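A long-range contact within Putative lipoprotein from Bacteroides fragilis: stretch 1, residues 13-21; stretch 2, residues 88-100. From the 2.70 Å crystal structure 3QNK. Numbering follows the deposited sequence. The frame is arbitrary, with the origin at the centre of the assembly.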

# COMPACT_ATOMS: atom_id res chain seq x y z
N PHE B 13 22.77 15.64 3.80
CA PHE B 13 22.24 15.10 2.55
C PHE B 13 21.98 16.17 1.50
O PHE B 13 22.29 15.95 0.32
CB PHE B 13 20.94 14.33 2.82
CG PHE B 13 20.14 13.89 1.62
CD1 PHE B 13 19.32 14.78 0.93
CD2 PHE B 13 20.13 12.55 1.22
CE1 PHE B 13 18.58 14.36 -0.17
CE2 PHE B 13 19.35 12.13 0.14
CZ PHE B 13 18.59 13.04 -0.54
N TRP B 14 21.32 17.28 1.90
CA TRP B 14 20.89 18.32 0.96
C TRP B 14 22.05 19.16 0.44
O TRP B 14 21.87 19.94 -0.49
CB TRP B 14 19.77 19.18 1.56
CG TRP B 14 18.50 18.40 1.68
CD1 TRP B 14 18.06 17.72 2.78
CD2 TRP B 14 17.61 18.04 0.61
NE1 TRP B 14 16.93 17.00 2.48
CE2 TRP B 14 16.62 17.19 1.16
CE3 TRP B 14 17.53 18.41 -0.75
CZ2 TRP B 14 15.54 16.72 0.40
CZ3 TRP B 14 16.48 17.92 -1.50
CH2 TRP B 14 15.50 17.09 -0.92
N SER B 15 23.25 18.93 0.98
CA SER B 15 24.45 19.61 0.52
C SER B 15 25.03 18.85 -0.68
O SER B 15 25.42 19.48 -1.67
CB SER B 15 25.47 19.73 1.65
OG SER B 15 25.74 18.47 2.23
N ASP B 16 25.05 17.49 -0.60
CA ASP B 16 25.57 16.57 -1.62
C ASP B 16 24.67 16.58 -2.88
O ASP B 16 23.50 16.19 -2.82
CB ASP B 16 25.69 15.15 -1.02
CG ASP B 16 26.43 14.12 -1.87
OD1 ASP B 16 26.13 14.03 -3.08
OD2 ASP B 16 27.22 13.33 -1.29
N GLU B 17 25.25 17.03 -4.02
CA GLU B 17 24.58 17.13 -5.32
C GLU B 17 24.11 15.77 -5.84
O GLU B 17 23.03 15.67 -6.44
CB GLU B 17 25.49 17.81 -6.35
N THR B 18 24.92 14.72 -5.58
CA THR B 18 24.63 13.34 -6.01
C THR B 18 23.41 12.80 -5.25
O THR B 18 22.54 12.19 -5.87
CB THR B 18 25.86 12.46 -5.84
OG1 THR B 18 26.96 13.09 -6.51
CG2 THR B 18 25.68 11.06 -6.37
N LEU B 19 23.35 13.05 -3.93
CA LEU B 19 22.23 12.60 -3.10
C LEU B 19 20.95 13.35 -3.45
O LEU B 19 19.87 12.74 -3.49
CB LEU B 19 22.55 12.74 -1.61
CG LEU B 19 23.66 11.87 -1.04
CD1 LEU B 19 23.79 12.11 0.46
CD2 LEU B 19 23.44 10.38 -1.33
N VAL B 20 21.06 14.66 -3.76
CA VAL B 20 19.90 15.48 -4.14
C VAL B 20 19.42 15.00 -5.50
O VAL B 20 18.21 14.88 -5.69
CB VAL B 20 20.18 16.99 -4.11
CG1 VAL B 20 18.99 17.80 -4.65
CG2 VAL B 20 20.54 17.45 -2.70
N LYS B 21 20.36 14.67 -6.42
CA LYS B 21 20.01 14.14 -7.74
C LYS B 21 19.30 12.77 -7.58
O LYS B 21 18.32 12.51 -8.30
CB LYS B 21 21.26 14.05 -8.65
N ASN B 88 6.95 17.88 -1.36
CA ASN B 88 6.89 18.97 -0.38
C ASN B 88 8.14 19.02 0.47
O ASN B 88 8.58 20.12 0.83
CB ASN B 88 5.65 18.84 0.49
CG ASN B 88 4.36 19.04 -0.25
OD1 ASN B 88 4.30 19.71 -1.29
ND2 ASN B 88 3.28 18.48 0.29
N ARG B 89 8.74 17.85 0.76
CA ARG B 89 9.98 17.80 1.51
C ARG B 89 11.10 18.40 0.71
O ARG B 89 11.87 19.18 1.24
CB ARG B 89 10.33 16.36 1.89
CG ARG B 89 11.73 16.24 2.50
CD ARG B 89 11.77 16.56 3.97
NE ARG B 89 12.12 15.36 4.73
CZ ARG B 89 11.39 14.83 5.70
NH1 ARG B 89 10.23 15.39 6.05
NH2 ARG B 89 11.79 13.73 6.32
N PHE B 90 11.18 18.04 -0.59
CA PHE B 90 12.18 18.60 -1.49
C PHE B 90 12.12 20.12 -1.41
O PHE B 90 13.12 20.77 -1.07
CB PHE B 90 11.96 18.11 -2.94
CG PHE B 90 12.96 18.67 -3.93
CD1 PHE B 90 12.75 19.89 -4.55
CD2 PHE B 90 14.13 17.97 -4.24
CE1 PHE B 90 13.69 20.42 -5.44
CE2 PHE B 90 15.05 18.49 -5.14
CZ PHE B 90 14.81 19.69 -5.75
N PHE B 91 10.89 20.67 -1.64
CA PHE B 91 10.64 22.11 -1.63
C PHE B 91 11.04 22.77 -0.29
O PHE B 91 11.57 23.89 -0.31
CB PHE B 91 9.18 22.40 -1.96
CG PHE B 91 8.79 22.08 -3.38
CD1 PHE B 91 9.50 22.61 -4.45
CD2 PHE B 91 7.67 21.29 -3.65
CE1 PHE B 91 9.13 22.32 -5.76
CE2 PHE B 91 7.29 21.01 -4.96
CZ PHE B 91 8.02 21.53 -6.01
N GLU B 92 10.87 22.07 0.84
CA GLU B 92 11.26 22.56 2.16
C GLU B 92 12.77 22.61 2.34
O GLU B 92 13.28 23.56 2.95
CB GLU B 92 10.68 21.67 3.28
CG GLU B 92 9.19 21.84 3.55
CD GLU B 92 8.57 20.97 4.63
OE1 GLU B 92 9.22 20.00 5.08
OE2 GLU B 92 7.42 21.27 5.02
N ARG B 93 13.50 21.59 1.86
CA ARG B 93 14.93 21.46 2.13
C ARG B 93 15.86 21.95 1.01
O ARG B 93 17.06 22.11 1.28
CB ARG B 93 15.25 19.99 2.47
CG ARG B 93 14.42 19.38 3.62
CD ARG B 93 15.28 18.98 4.80
NE ARG B 93 15.99 20.14 5.34
CZ ARG B 93 17.16 20.09 5.97
NH1 ARG B 93 17.77 18.92 6.16
NH2 ARG B 93 17.73 21.20 6.41
N ILE B 94 15.34 22.21 -0.22
CA ILE B 94 16.17 22.63 -1.35
C ILE B 94 16.76 24.05 -1.17
O ILE B 94 17.86 24.29 -1.66
CB ILE B 94 15.46 22.46 -2.74
CG1 ILE B 94 16.45 22.41 -3.92
CG2 ILE B 94 14.34 23.47 -2.98
CD1 ILE B 94 17.49 21.26 -3.93
N GLY B 95 16.08 24.94 -0.44
CA GLY B 95 16.56 26.30 -0.20
C GLY B 95 17.92 26.40 0.48
O GLY B 95 18.75 27.24 0.13
N THR B 96 18.16 25.49 1.44
CA THR B 96 19.39 25.37 2.22
C THR B 96 20.50 24.61 1.44
O THR B 96 21.64 24.54 1.92
CB THR B 96 19.10 24.66 3.56
OG1 THR B 96 18.44 23.41 3.31
CG2 THR B 96 18.28 25.53 4.51
N SER B 97 20.15 24.01 0.26
CA SER B 97 21.08 23.23 -0.57
C SER B 97 22.23 24.11 -1.11
O SER B 97 22.01 25.27 -1.47
CB SER B 97 20.34 22.54 -1.72
OG SER B 97 21.25 21.94 -2.64
N THR B 98 23.44 23.53 -1.14
CA THR B 98 24.64 24.25 -1.58
C THR B 98 24.91 24.06 -3.09
O THR B 98 25.90 24.59 -3.60
CB THR B 98 25.85 23.89 -0.71
OG1 THR B 98 26.86 24.85 -0.94
CG2 THR B 98 26.41 22.50 -0.99
N ILE B 99 24.01 23.33 -3.79
CA ILE B 99 24.09 23.05 -5.23
C ILE B 99 23.99 24.35 -6.04
O ILE B 99 23.36 25.32 -5.59
CB ILE B 99 22.97 22.04 -5.60
CG1 ILE B 99 23.28 20.67 -4.98
CG2 ILE B 99 22.70 21.93 -7.12
CD1 ILE B 99 22.19 19.81 -4.99
N GLU B 100 24.64 24.37 -7.22
CA GLU B 100 24.65 25.48 -8.18
C GLU B 100 23.20 25.96 -8.47
O GLU B 100 22.33 25.12 -8.72
CB GLU B 100 25.36 25.02 -9.48
CG GLU B 100 24.98 25.74 -10.77
CD GLU B 100 25.20 27.25 -10.85
OE1 GLU B 100 26.16 27.77 -10.24
OE2 GLU B 100 24.39 27.91 -11.54

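What does Trp14 do for this contact? It supplies the largest share of the covered surface, with its CA-to-CB bond pointing toward stretch 2 and its buried indole laid against the helix of residues 88-93, which begins earlier in the chain. Arg93 CB sits over one face of the ring, 3.3 Å from the centroid of the five-membered ring of Trp14 and almost on its normal, a CH-pi contact that needs only the aliphatic base of the arginine. At the ring's edge, Trp14 CZ3 meets Phe90 CD2 at 3.6 Å, the two ring planes inclined at 73°. A broad, flat indole suits this place because it can touch several helix residues at once, while its NE1 is satisfied by a hydrogen bond elsewhere in the structure.

How is the polar backbone beside the tryptophan accommodated? The one hydrogen bond between the stretches runs from Ser97 OG to Trp14 O, at 3.0 Å. The short serine side chain, in the t rotamer, also accepts a weak bond from Ile99 N to Ser97 OG at 3.3 Å, so a single buried hydroxyl ties the carbonyl across the contact to its own loop.

Where does Ile99 find its partners? Its CA-to-CB bond points toward stretch 1, and the side chain packs at the start of the helix there, with Ile99 CD1 3.6 Å from both Glu17 CA and Val20 CB. The hydrocarbon side chain suits this place, where it meets carbon atoms: the side chain of Val20 and the CA of Glu17, whose own side chain is modelled only as far as CB.

What joins these two centres? Val20, buried and with its CA-to-CB bond toward stretch 2, also places its CG1 3.8 Å from Ile94 CD1 and 4.0 Å from Phe90 CE2. Its compact branched side chain thus links Ile99 to residues that also touch Trp14, making one continuous apolar patch. The two stretches together bury 506 Å².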